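PDB 3JR7: EDD domain protein, DegV family from Ruminococcus gnavus, which is of unknown function but probably binds a lipid such as a fatty acid. Local coordinates for residues D27-F32 with D280-S285; L47-E52 with E65-K70; S138-E143 with A250-N255; L183-K188 with T286-D291. One frame throughout, in Å; residues are numbered along the deposited sequence.

Contact 1. Residues D27-F32 with D280-S285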
loop_
_atom_site.group_PDB
_atom_site.type_symbol
_atom_site.label_atom_id
_atom_site.label_comp_id
_atom_site.label_asym_id
_atom_site.label_seq_id
_atom_site.Cartn_x
_atom_site.Cartn_y
_atom_site.Cartn_z
ATOM N N ASP A 27 2.587 6.951 -4.283
ATOM C CA ASP A 27 3.430 6.131 -5.131
ATOM C C ASP A 27 2.606 4.958 -5.670
ATOM O O ASP A 27 1.518 4.668 -5.172
ATOM C CB ASP A 27 4.760 5.696 -4.481
ATOM C CG ASP A 27 4.595 4.690 -3.338
ATOM O OD1 ASP A 27 3.673 3.831 -3.348
ATOM O OD2 ASP A 27 5.479 4.710 -2.460
ATOM N N SER A 28 3.093 4.330 -6.741
ATOM C CA SER A 28 2.215 3.471 -7.561
ATOM C C SER A 28 1.831 2.175 -6.821
ATOM O O SER A 28 0.916 1.493 -7.190
ATOM C CB SER A 28 2.879 3.159 -8.888
ATOM O OG SER A 28 4.041 2.415 -8.691
ATOM N N CYS A 29 2.520 1.873 -5.736
ATOM C CA CYS A 29 2.146 0.706 -4.929
ATOM C C CYS A 29 0.728 0.850 -4.397
ATOM O O CYS A 29 -0.038 -0.127 -4.352
ATOM C CB CYS A 29 3.154 0.469 -3.800
ATOM S SG CYS A 29 2.824 -1.071 -2.936
ATOM N N GLY A 30 0.351 2.071 -4.054
ATOM C CA GLY A 30 -0.943 2.328 -3.483
ATOM C C GLY A 30 -2.020 2.302 -4.530
ATOM O O GLY A 30 -2.024 3.188 -5.396
ATOM N N GLU A 31 -2.956 1.343 -4.437
ATOM C CA GLU A 31 -3.982 1.189 -5.474
ATOM C C GLU A 31 -4.984 2.333 -5.439
ATOM O O GLU A 31 -5.236 2.849 -4.391
ATOM C CB GLU A 31 -4.755 -0.146 -5.305
ATOM C CG GLU A 31 -3.991 -1.423 -5.556
ATOM C CD GLU A 31 -2.989 -1.782 -4.479
ATOM O OE1 GLU A 31 -3.105 -1.274 -3.322
ATOM O OE2 GLU A 31 -2.098 -2.600 -4.796
ATOM N N PHE A 32 -5.545 2.739 -6.585
ATOM C CA PHE A 32 -6.713 3.654 -6.620
ATOM C C PHE A 32 -7.969 2.892 -6.959
ATOM O O PHE A 32 -7.949 2.079 -7.873
ATOM C CB PHE A 32 -6.585 4.764 -7.680
ATOM C CG PHE A 32 -5.525 5.808 -7.381
ATOM C CD1 PHE A 32 -4.862 5.861 -6.153
ATOM C CD2 PHE A 32 -5.195 6.736 -8.355
ATOM C CE1 PHE A 32 -3.883 6.819 -5.925
ATOM C CE2 PHE A 32 -4.262 7.685 -8.133
ATOM C CZ PHE A 32 -3.576 7.728 -6.901
ATOM N N ASP A 280 -7.877 -4.821 -7.040
ATOM C CA ASP A 280 -6.811 -5.582 -7.653
ATOM C C ASP A 280 -5.504 -4.951 -7.286
ATOM O O ASP A 280 -5.392 -3.726 -7.246
ATOM C CB ASP A 280 -6.931 -5.609 -9.176
ATOM C CG ASP A 280 -8.164 -6.379 -9.635
ATOM O OD1 ASP A 280 -8.132 -7.603 -9.556
ATOM O OD2 ASP A 280 -9.169 -5.743 -9.973
ATOM N N THR A 281 -4.517 -5.785 -7.039
ATOM C CA THR A 281 -3.194 -5.282 -6.682
ATOM C C THR A 281 -2.532 -4.455 -7.820
ATOM O O THR A 281 -2.637 -4.779 -9.011
ATOM C CB THR A 281 -2.248 -6.404 -6.317
ATOM O OG1 THR A 281 -2.361 -7.456 -7.274
ATOM C CG2 THR A 281 -2.531 -6.952 -4.922
ATOM N N SER A 282 -1.834 -3.400 -7.429
ATOM C CA SER A 282 -1.023 -2.573 -8.351
ATOM C C SER A 282 0.168 -3.389 -8.867
ATOM O O SER A 282 0.398 -4.506 -8.425
ATOM C CB SER A 282 -0.466 -1.377 -7.587
ATOM O OG SER A 282 0.538 -1.847 -6.643
ATOM N N GLY A 283 0.941 -2.830 -9.795
ATOM C CA GLY A 283 2.155 -3.486 -10.292
ATOM C C GLY A 283 3.120 -3.863 -9.182
ATOM O O GLY A 283 3.577 -5.019 -9.090
ATOM N N ILE A 284 3.473 -2.890 -8.324
ATOM C CA ILE A 284 4.415 -3.225 -7.235
ATOM C C ILE A 284 3.794 -4.243 -6.259
ATOM O O ILE A 284 4.455 -5.189 -5.842
ATOM C CB ILE A 284 4.854 -1.960 -6.502
ATOM C CG1 ILE A 284 5.665 -1.074 -7.467
ATOM C CG2 ILE A 284 5.677 -2.304 -5.247
ATOM C CD1 ILE A 284 7.011 -1.669 -7.913
ATOM N N SER A 285 2.521 -4.070 -5.942
ATOM C CA SER A 285 1.827 -4.994 -5.066
ATOM C C SER A 285 1.808 -6.417 -5.653
ATOM O O SER A 285 2.037 -7.398 -4.946
ATOM C CB SER A 285 0.413 -4.481 -4.768
ATOM O OG SER A 285 0.424 -3.288 -3.936
#
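Glu31 reaches across to Ser282 and Ser285 and puts a single carboxylate oxygen, OE2, between two donors. Its chain leaves the backbone with CG beside the backbone N and then bends at the next bond. The backbone N of Ser282 points almost straight at the oxygen's anti lone pair, with Ser282 N to Glu31 OE2 at 2.8 Å and an N-H...acceptor angle of 172°. Ser285 comes from the syn side, slightly out of the carboxylate plane, and donates from OG to Glu31 OE2 at 2.8 Å. The other oxygen, Glu31 OE1, is bonded to Ser140 OG, so both ends of this buried carboxylate are held and its rotation is fixed.

Ser282 works in two directions. Its OG donates to Cys29 O at 2.9 Å, meeting the carbonyl well off its axis, at a C=O...donor angle of 108°. The same OG accepts from Ser285 N at 3.1 Å, the N-cap bond of helix 283-289. With OG between its own backbone N and carbonyl carbon (chi1 70°), the hydroxyl lies close to Ser285 N. On the apolar side, Cys29, with SG anti to its backbone N, lies against Ile284, SG to CG2 being 3.9 Å. Ser28 OG is hydrogen-bonded to Asp58 OD2 and to the backbone N of Leu47.

Lying at the start of helix 283-289, the Glu31 carboxylate would probably be stabilised by the helix dipole. Altogether this is a serine-capped helix N-terminus docked on the type I turn Asp27-Gly30 at the end of strand 22-27 and on Glu31 just after it, beside the pocket of the bound polyether, to which Ser285 belongs.

Contact 2. Residues L47-E52 with E65-K70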
loop_
_atom_site.group_PDB
_atom_site.type_symbol
_atom_site.label_atom_id
_atom_site.label_comp_id
_atom_site.label_asym_id
_atom_site.label_seq_id
_atom_site.Cartn_x
_atom_site.Cartn_y
_atom_site.Cartn_z
ATOM N N LEU A 47 6.680 3.711 -9.671
ATOM C CA LEU A 47 7.908 2.976 -9.447
ATOM C C LEU A 47 8.310 2.217 -10.702
ATOM O O LEU A 47 7.528 2.113 -11.649
ATOM C CB LEU A 47 7.737 1.973 -8.292
ATOM C CG LEU A 47 7.858 2.544 -6.892
ATOM C CD1 LEU A 47 6.519 3.142 -6.386
ATOM C CD2 LEU A 47 8.430 1.486 -5.937
ATOM N N GLY A 48 9.528 1.689 -10.700
ATOM C CA GLY A 48 10.024 0.820 -11.797
ATOM C C GLY A 48 9.984 -0.650 -11.439
ATOM O O GLY A 48 10.117 -1.006 -10.279
ATOM N N ILE A 49 9.804 -1.518 -12.445
ATOM C CA ILE A 49 9.870 -2.966 -12.239
ATOM C C ILE A 49 10.832 -3.504 -13.274
ATOM O O ILE A 49 10.752 -3.124 -14.415
ATOM C CB ILE A 49 8.505 -3.656 -12.410
ATOM C CG1 ILE A 49 7.532 -3.234 -11.317
ATOM C CG2 ILE A 49 8.644 -5.230 -12.432
ATOM C CD1 ILE A 49 6.073 -3.309 -11.784
ATOM N N GLN A 50 11.727 -4.365 -12.831
ATOM C CA GLN A 50 12.754 -4.976 -13.677
ATOM C C GLN A 50 12.737 -6.508 -13.547
ATOM O O GLN A 50 12.940 -7.050 -12.463
ATOM C CB GLN A 50 14.121 -4.411 -13.279
ATOM C CG GLN A 50 14.129 -2.852 -13.346
ATOM C CD GLN A 50 13.798 -2.143 -12.005
ATOM O OE1 GLN A 50 14.154 -2.629 -10.926
ATOM N NE2 GLN A 50 13.181 -0.965 -12.090
ATOM N N ILE A 51 12.464 -7.189 -14.657
ATOM C CA ILE A 51 12.427 -8.657 -14.710
ATOM C C ILE A 51 13.220 -9.082 -15.958
ATOM O O ILE A 51 12.845 -8.750 -17.074
ATOM C CB ILE A 51 11.009 -9.218 -14.829
ATOM C CG1 ILE A 51 10.164 -8.790 -13.635
ATOM C CG2 ILE A 51 11.060 -10.779 -14.876
ATOM C CD1 ILE A 51 8.692 -8.821 -13.896
ATOM N N GLU A 52 14.336 -9.741 -15.741
ATOM C CA GLU A 52 15.246 -10.120 -16.847
ATOM C C GLU A 52 15.648 -8.863 -17.618
ATOM O O GLU A 52 16.284 -8.004 -17.012
ATOM C CB GLU A 52 14.617 -11.233 -17.689
ATOM C CG GLU A 52 14.570 -12.513 -16.881
ATOM C CD GLU A 52 13.870 -13.681 -17.577
ATOM O OE1 GLU A 52 12.895 -13.471 -18.364
ATOM O OE2 GLU A 52 14.305 -14.815 -17.282
ATOM N N GLU A 65 -2.013 -9.243 -16.004
ATOM C CA GLU A 65 -1.851 -10.581 -16.576
ATOM C C GLU A 65 -0.474 -10.652 -17.232
ATOM O O GLU A 65 0.316 -11.568 -16.988
ATOM C CB GLU A 65 -3.005 -10.939 -17.568
ATOM C CG GLU A 65 -2.656 -12.208 -18.377
ATOM C CD GLU A 65 -3.818 -12.884 -19.082
ATOM O OE1 GLU A 65 -4.945 -12.323 -19.191
ATOM O OE2 GLU A 65 -3.571 -14.028 -19.534
ATOM N N GLU A 66 -0.124 -9.634 -18.012
ATOM C CA GLU A 66 1.207 -9.628 -18.629
ATOM C C GLU A 66 2.323 -9.670 -17.585
ATOM O O GLU A 66 3.374 -10.297 -17.733
ATOM C CB GLU A 66 1.343 -8.387 -19.527
ATOM C CG GLU A 66 2.740 -8.260 -20.118
ATOM C CD GLU A 66 2.898 -7.077 -21.063
ATOM O OE1 GLU A 66 2.284 -6.005 -20.808
ATOM O OE2 GLU A 66 3.704 -7.227 -22.017
ATOM N N LEU A 67 2.122 -8.961 -16.498
ATOM C CA LEU A 67 3.145 -8.963 -15.463
ATOM C C LEU A 67 3.247 -10.322 -14.785
ATOM O O LEU A 67 4.326 -10.833 -14.569
ATOM C CB LEU A 67 2.802 -7.852 -14.429
ATOM C CG LEU A 67 3.641 -7.776 -13.143
ATOM C CD1 LEU A 67 5.129 -7.595 -13.406
ATOM C CD2 LEU A 67 3.060 -6.599 -12.301
ATOM N N LEU A 68 2.118 -10.917 -14.432
ATOM C CA LEU A 68 2.137 -12.238 -13.785
ATOM C C LEU A 68 2.773 -13.285 -14.690
ATOM O O LEU A 68 3.474 -14.160 -14.221
ATOM C CB LEU A 68 0.710 -12.663 -13.421
ATOM C CG LEU A 68 0.087 -11.983 -12.180
ATOM C CD1 LEU A 68 -1.427 -12.302 -11.992
ATOM C CD2 LEU A 68 0.907 -12.317 -10.903
ATOM N N LEU A 69 2.495 -13.207 -15.993
ATOM C CA LEU A 69 3.077 -14.183 -16.950
ATOM C C LEU A 69 4.594 -13.990 -17.065
ATOM O O LEU A 69 5.357 -14.959 -17.092
ATOM C CB LEU A 69 2.419 -14.044 -18.335
ATOM C CG LEU A 69 0.999 -14.633 -18.424
ATOM C CD1 LEU A 69 0.360 -14.165 -19.674
ATOM C CD2 LEU A 69 0.989 -16.198 -18.338
ATOM N N LYS A 70 5.038 -12.727 -17.095
ATOM C CA LYS A 70 6.476 -12.487 -17.101
ATOM C C LYS A 70 7.155 -13.007 -15.834
ATOM O O LYS A 70 8.243 -13.624 -15.881
ATOM C CB LYS A 70 6.766 -10.993 -17.327
ATOM C CG LYS A 70 8.236 -10.666 -17.417
ATOM C CD LYS A 70 8.921 -11.381 -18.603
ATOM C CE LYS A 70 10.287 -10.775 -18.903
ATOM N NZ LYS A 70 10.861 -11.319 -20.172
#
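This is strand-on-helix packing about 18 Å from the centre of the chain, where helix 64-73 covers one side of strand 42-51 and Ile49 and Ile51 face Leu67 and Lys70. The axes of the two short segments pass 10.6 Å apart and run at 37° to each other. Leu67 brings its CD1 branch to the strand, 3.8 Å from Ile51 CD1, and the two side chains cross at about a right angle. Ile49 meets the same methyl more loosely through CG2, at 4.3 Å from Leu67 CD1. Both isoleucines project from one side of the strand. That strand turns back into strand 54-57 as an antiparallel hairpin, and the helix follows and packs on it, with Trp56 also touching Leu67 and Lys70.

One turn on from Leu67, Lys70 sends its aliphatic stem past Ile51 in the opposite direction, CG lying 3.8 Å from Ile51 CG2. A bend in the stem (chi2 61°) follows, and the amine ends near the exposed carboxylate of Glu52. There NZ and Glu52 OE1, 3.5 Å apart, form a long salt bridge with only a weak hydrogen bond. An alanine in place of Lys70 would probably leave Glu52 without this charge partner and open a gap beside Ile51 CG2. Ser74 touches both Ile51 and Glu52 nearby.

Contact 3. Residues S138-E143 with A250-N255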
loop_
_atom_site.group_PDB
_atom_site.type_symbol
_atom_site.label_atom_id
_atom_site.label_comp_id
_atom_site.label_asym_id
_atom_site.label_seq_id
_atom_site.Cartn_x
_atom_site.Cartn_y
_atom_site.Cartn_z
ATOM N N SER A 138 3.398 1.001 5.690
ATOM C CA SER A 138 2.532 0.025 5.102
ATOM C C SER A 138 2.844 -0.083 3.603
ATOM O O SER A 138 3.940 0.275 3.174
ATOM C CB SER A 138 1.045 0.382 5.393
ATOM O OG SER A 138 0.092 -0.618 4.906
ATOM N N ALA A 139 1.877 -0.582 2.824
ATOM C CA ALA A 139 2.019 -0.808 1.396
ATOM C C ALA A 139 0.610 -0.945 0.857
ATOM O O ALA A 139 -0.354 -1.117 1.618
ATOM C CB ALA A 139 2.795 -2.105 1.124
ATOM N N SER A 140 0.483 -0.886 -0.457
ATOM C CA SER A 140 -0.724 -1.310 -1.164
ATOM C C SER A 140 -1.898 -0.501 -0.629
ATOM O O SER A 140 -1.802 0.730 -0.537
ATOM C CB SER A 140 -0.905 -2.840 -1.022
ATOM O OG SER A 140 -2.146 -3.325 -1.580
ATOM N N VAL A 141 -2.954 -1.167 -0.212
ATOM C CA VAL A 141 -4.175 -0.519 0.248
ATOM C C VAL A 141 -4.026 0.243 1.577
ATOM O O VAL A 141 -4.870 1.093 1.917
ATOM C CB VAL A 141 -5.429 -1.471 0.301
ATOM C CG1 VAL A 141 -5.975 -1.731 -1.124
ATOM C CG2 VAL A 141 -5.129 -2.748 1.072
ATOM N N GLY A 142 -2.952 -0.018 2.312
ATOM C CA GLY A 142 -2.593 0.874 3.445
ATOM C C GLY A 142 -2.413 2.317 2.929
ATOM O O GLY A 142 -2.915 3.268 3.515
ATOM N N GLU A 143 -1.721 2.467 1.796
ATOM C CA GLU A 143 -1.522 3.806 1.185
ATOM C C GLU A 143 -2.849 4.380 0.688
ATOM O O GLU A 143 -3.147 5.581 0.848
ATOM C CB GLU A 143 -0.532 3.704 0.040
ATOM C CG GLU A 143 0.879 3.273 0.483
ATOM C CD GLU A 143 1.821 3.051 -0.686
ATOM O OE1 GLU A 143 1.996 3.974 -1.495
ATOM O OE2 GLU A 143 2.378 1.940 -0.793
ATOM N N ALA A 250 -10.014 -2.263 3.859
ATOM C CA ALA A 250 -9.597 -2.451 2.491
ATOM C C ALA A 250 -8.959 -3.790 2.319
ATOM O O ALA A 250 -8.204 -4.271 3.185
ATOM C CB ALA A 250 -8.631 -1.315 2.021
ATOM N N ILE A 251 -9.255 -4.397 1.174
ATOM C CA ILE A 251 -8.674 -5.677 0.784
ATOM C C ILE A 251 -8.104 -5.596 -0.635
ATOM O O ILE A 251 -8.800 -5.226 -1.562
ATOM C CB ILE A 251 -9.708 -6.814 0.843
ATOM C CG1 ILE A 251 -10.272 -6.967 2.247
ATOM C CG2 ILE A 251 -9.098 -8.146 0.411
ATOM C CD1 ILE A 251 -11.610 -7.657 2.277
ATOM N N ALA A 252 -6.836 -5.924 -0.807
ATOM C CA ALA A 252 -6.279 -6.056 -2.126
ATOM C C ALA A 252 -5.971 -7.515 -2.363
ATOM O O ALA A 252 -5.537 -8.227 -1.445
ATOM C CB ALA A 252 -5.013 -5.211 -2.279
ATOM N N HIS A 253 -6.198 -7.964 -3.596
ATOM C CA HIS A 253 -5.948 -9.350 -3.978
ATOM C C HIS A 253 -5.217 -9.374 -5.294
ATOM O O HIS A 253 -5.371 -8.459 -6.121
ATOM C CB HIS A 253 -7.262 -10.137 -4.081
ATOM C CG HIS A 253 -8.044 -9.816 -5.311
ATOM N ND1 HIS A 253 -8.931 -8.766 -5.383
ATOM C CD2 HIS A 253 -8.025 -10.378 -6.538
ATOM C CE1 HIS A 253 -9.454 -8.720 -6.600
ATOM N NE2 HIS A 253 -8.911 -9.675 -7.322
ATOM N N CYS A 254 -4.363 -10.379 -5.451
ATOM C CA CYS A 254 -3.652 -10.581 -6.698
ATOM C C CYS A 254 -4.230 -11.803 -7.421
ATOM O O CYS A 254 -3.844 -12.927 -7.121
ATOM C CB CYS A 254 -2.170 -10.819 -6.427
ATOM S SG CYS A 254 -1.207 -10.948 -7.956
ATOM N N ASN A 255 -5.141 -11.546 -8.362
ATOM C CA ASN A 255 -5.736 -12.597 -9.224
ATOM C C ASN A 255 -6.491 -13.665 -8.395
ATOM O O ASN A 255 -6.389 -14.870 -8.662
ATOM C CB ASN A 255 -4.640 -13.251 -10.052
ATOM C CG ASN A 255 -5.185 -14.179 -11.149
ATOM O OD1 ASN A 255 -6.193 -13.869 -11.792
ATOM N ND2 ASN A 255 -4.518 -15.309 -11.355
#
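Apolar contacts carry most of this meeting, with Val141 set against Ala250 and Ala252. Val141 CB lies 3.6 Å from Ala250 CB, and its two methyls part from there. CG1 reaches forward to Ala252 CB at 3.8 Å, while CG2 stays over Ala250, 3.9 Å from its CB. The two alanines project from the same side of strand 248-253, and their small methyls let the first turn of helix 141-155 come close. Ile251, between them, points the other way, onto helix 257-270.

The polar element is Ser140, at the N-cap position, although its side chain makes no capping bond. OG stands anti to the backbone N (chi1 174°), which carries it toward the strand, 3.5 Å from Ala252 CB. Its polar partner is Glu31 OE1.

Backbone bonds shape the turn itself: Gly142 N donates to Ala139 O at 2.9 Å, and Glu143 N to Ser140 O at the same length. Val141 also touches Val279 and Val297 on the strands flanking 248-253. The helix start is therefore held on the sheet by close van der Waals fit, with the buried Ser140 side chain about 4 Å from the bound polyether.

Contact 4. Residues L183-K188 with T286-D291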
loop_
_atom_site.group_PDB
_atom_site.type_symbol
_atom_site.label_atom_id
_atom_site.label_comp_id
_atom_site.label_asym_id
_atom_site.label_seq_id
_atom_site.Cartn_x
_atom_site.Cartn_y
_atom_site.Cartn_z
ATOM N N LEU A 183 6.136 -16.122 -0.884
ATOM C CA LEU A 183 6.891 -15.097 -0.145
ATOM C C LEU A 183 8.271 -14.841 -0.701
ATOM O O LEU A 183 9.009 -13.990 -0.188
ATOM C CB LEU A 183 7.044 -15.495 1.329
ATOM C CG LEU A 183 5.824 -15.331 2.222
ATOM C CD1 LEU A 183 6.023 -16.166 3.445
ATOM C CD2 LEU A 183 5.644 -13.905 2.632
ATOM N N ASP A 184 8.644 -15.588 -1.739
ATOM C CA ASP A 184 10.024 -15.558 -2.193
ATOM C C ASP A 184 10.504 -14.186 -2.700
ATOM O O ASP A 184 11.684 -13.864 -2.535
ATOM C CB ASP A 184 10.273 -16.589 -3.292
ATOM C CG ASP A 184 10.172 -18.040 -2.795
ATOM O OD1 ASP A 184 9.983 -18.327 -1.573
ATOM O OD2 ASP A 184 10.253 -18.907 -3.676
ATOM N N THR A 185 9.640 -13.418 -3.353
ATOM C CA THR A 185 10.069 -12.110 -3.881
ATOM C C THR A 185 10.400 -11.158 -2.712
ATOM O O THR A 185 11.454 -10.507 -2.714
ATOM C CB THR A 185 9.037 -11.509 -4.837
ATOM O OG1 THR A 185 8.639 -12.527 -5.776
ATOM C CG2 THR A 185 9.629 -10.288 -5.613
ATOM N N LEU A 186 9.554 -11.149 -1.689
ATOM C CA LEU A 186 9.846 -10.392 -0.460
ATOM C C LEU A 186 11.131 -10.884 0.215
ATOM O O LEU A 186 11.980 -10.080 0.660
ATOM C CB LEU A 186 8.664 -10.435 0.524
ATOM C CG LEU A 186 7.451 -9.510 0.209
ATOM C CD1 LEU A 186 6.177 -9.969 0.973
ATOM C CD2 LEU A 186 7.762 -7.965 0.413
ATOM N N ARG A 187 11.297 -12.201 0.283
ATOM C CA ARG A 187 12.454 -12.759 0.980
ATOM C C ARG A 187 13.730 -12.418 0.234
ATOM O O ARG A 187 14.659 -11.854 0.803
ATOM C CB ARG A 187 12.290 -14.275 1.136
ATOM C CG ARG A 187 13.571 -15.019 1.570
ATOM C CD ARG A 187 13.928 -14.782 3.017
ATOM N NE ARG A 187 12.884 -15.294 3.913
ATOM C CZ ARG A 187 12.814 -15.076 5.229
ATOM N NH1 ARG A 187 13.724 -14.343 5.866
ATOM N NH2 ARG A 187 11.800 -15.601 5.912
ATOM N N LYS A 188 13.734 -12.701 -1.058
ATOM C CA LYS A 188 14.921 -12.556 -1.880
ATOM C C LYS A 188 15.311 -11.083 -2.065
ATOM O O LYS A 188 16.502 -10.759 -2.195
ATOM C CB LYS A 188 14.740 -13.285 -3.235
ATOM C CG LYS A 188 14.748 -14.881 -3.126
ATOM C CD LYS A 188 13.651 -15.480 -2.149
ATOM C CE LYS A 188 13.785 -16.985 -1.778
ATOM N NZ LYS A 188 12.754 -17.429 -0.741
ATOM N N THR A 286 1.531 -6.513 -6.957
ATOM C CA THR A 286 1.586 -7.794 -7.657
ATOM C C THR A 286 2.963 -8.429 -7.585
ATOM O O THR A 286 3.083 -9.620 -7.254
ATOM C CB THR A 286 1.163 -7.611 -9.094
ATOM O OG1 THR A 286 -0.240 -7.272 -9.102
ATOM C CG2 THR A 286 1.467 -8.852 -9.914
ATOM N N VAL A 287 4.011 -7.642 -7.834
ATOM C CA VAL A 287 5.357 -8.184 -7.799
ATOM C C VAL A 287 5.702 -8.828 -6.450
ATOM O O VAL A 287 6.293 -9.913 -6.400
ATOM C CB VAL A 287 6.390 -7.101 -8.152
ATOM C CG1 VAL A 287 7.810 -7.566 -7.833
ATOM C CG2 VAL A 287 6.262 -6.684 -9.666
ATOM N N TYR A 288 5.352 -8.167 -5.349
ATOM C CA TYR A 288 5.684 -8.672 -4.011
ATOM C C TYR A 288 4.624 -9.606 -3.417
ATOM O O TYR A 288 4.964 -10.501 -2.636
ATOM C CB TYR A 288 6.041 -7.500 -3.078
ATOM C CG TYR A 288 7.385 -6.903 -3.469
ATOM C CD1 TYR A 288 8.576 -7.544 -3.117
ATOM C CD2 TYR A 288 7.479 -5.802 -4.272
ATOM C CE1 TYR A 288 9.790 -7.043 -3.456
ATOM C CE2 TYR A 288 8.749 -5.274 -4.664
ATOM C CZ TYR A 288 9.885 -5.912 -4.252
ATOM O OH TYR A 288 11.151 -5.476 -4.618
ATOM N N ALA A 289 3.358 -9.437 -3.776
ATOM C CA ALA A 289 2.311 -10.319 -3.226
ATOM C C ALA A 289 2.254 -11.659 -3.955
ATOM O O ALA A 289 1.946 -12.716 -3.369
ATOM C CB ALA A 289 0.949 -9.625 -3.273
ATOM N N ASN A 290 2.461 -11.583 -5.253
ATOM C CA ASN A 290 2.435 -12.715 -6.163
ATOM C C ASN A 290 1.034 -13.266 -6.341
ATOM O O ASN A 290 0.069 -12.904 -5.612
ATOM C CB ASN A 290 3.436 -13.820 -5.741
ATOM C CG ASN A 290 4.866 -13.475 -6.099
ATOM O OD1 ASN A 290 5.768 -13.467 -5.237
ATOM N ND2 ASN A 290 5.099 -13.220 -7.378
ATOM N N ASP A 291 0.915 -14.095 -7.380
ATOM C CA ASP A 291 -0.368 -14.686 -7.749
ATOM C C ASP A 291 -0.978 -15.316 -6.501
ATOM O O ASP A 291 -0.303 -16.067 -5.806
ATOM C CB ASP A 291 -0.106 -15.803 -8.776
ATOM C CG ASP A 291 -1.373 -16.344 -9.418
ATOM O OD1 ASP A 291 -2.492 -15.782 -9.261
ATOM O OD2 ASP A 291 -1.186 -17.312 -10.164
HETATM O O HOH W 1 7.461 -11.745 -8.097
HETATM O O HOH W 2 6.753 -12.496 -2.216
#
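Thr185 OG1 and the backbone oxygen of Val287 share a bridging water. Water 1 lies 2.7 Å from Thr185 OG1 and donates to Val287 O at 2.8 Å. A second bridge runs nearby: water 2 accepts from Leu186 N at 3.2 Å and lies 2.7 Å from Tyr288 O, to which it probably donates. Two waters thus link the short helix 184-188 to carbonyls in the last turn of helix 283-289.

Thr185 is turned so that its two branches do different work. OG1 stands beside its backbone N (chi1 -48°) and meets the water, whereas CG2 goes to the apolar side. This methyl lies 3.9 Å from Tyr288 CD1, and the threonine and tyrosine side chains cross at about a right angle. Leu186 comes to the ring obliquely, with CD2 3.6 Å from Tyr288 CD1, and also touches Tyr288 CB. Val287, on the tyrosine's own helix, sets CG1 over one ring face, 3.9 Å above the plane and displaced toward the rim. The far end of the tyrosine is fixed separately, its OH being hydrogen-bonded to Thr80 and Asn189.

An alanine in place of Leu186 would probably open a gap beside Tyr288 CD1 and CB, leaving that side of the ring less firmly supported. Tyr288 lines the ligand pocket, with its side chain about 4 Å from the bound polyether. The chemistry is thus divided: waters join the Thr185 hydroxyl and the Leu186 N-H to carbonyl oxygens of the other helix, and methyl groups pack against a ring whose hydroxyl is bonded elsewhere.

Helix 283-289 ties the set together: contact 1 uses its start and contact 4 its end, and their centres lie about 14 Å apart. Contacts 1 and 3 are closer, with centres about 7 Å apart, joined by Glu31 OE1 to Ser140 OG at 2.9 Å. Contact 2 reaches contact 4 through Leu67 CD2 and Thr286 CG2, 3.6 Å apart, and contact 1 through Ile284 CD1 and Leu47 CB, 3.7 Å apart. Asn255 ND2 meets Asp291 OD1 at 3.0 Å between contacts 3 and 4. All four contribute residues to the pocket around the polyether, which probably came from the crystallisation liquor but may mark a lipid site.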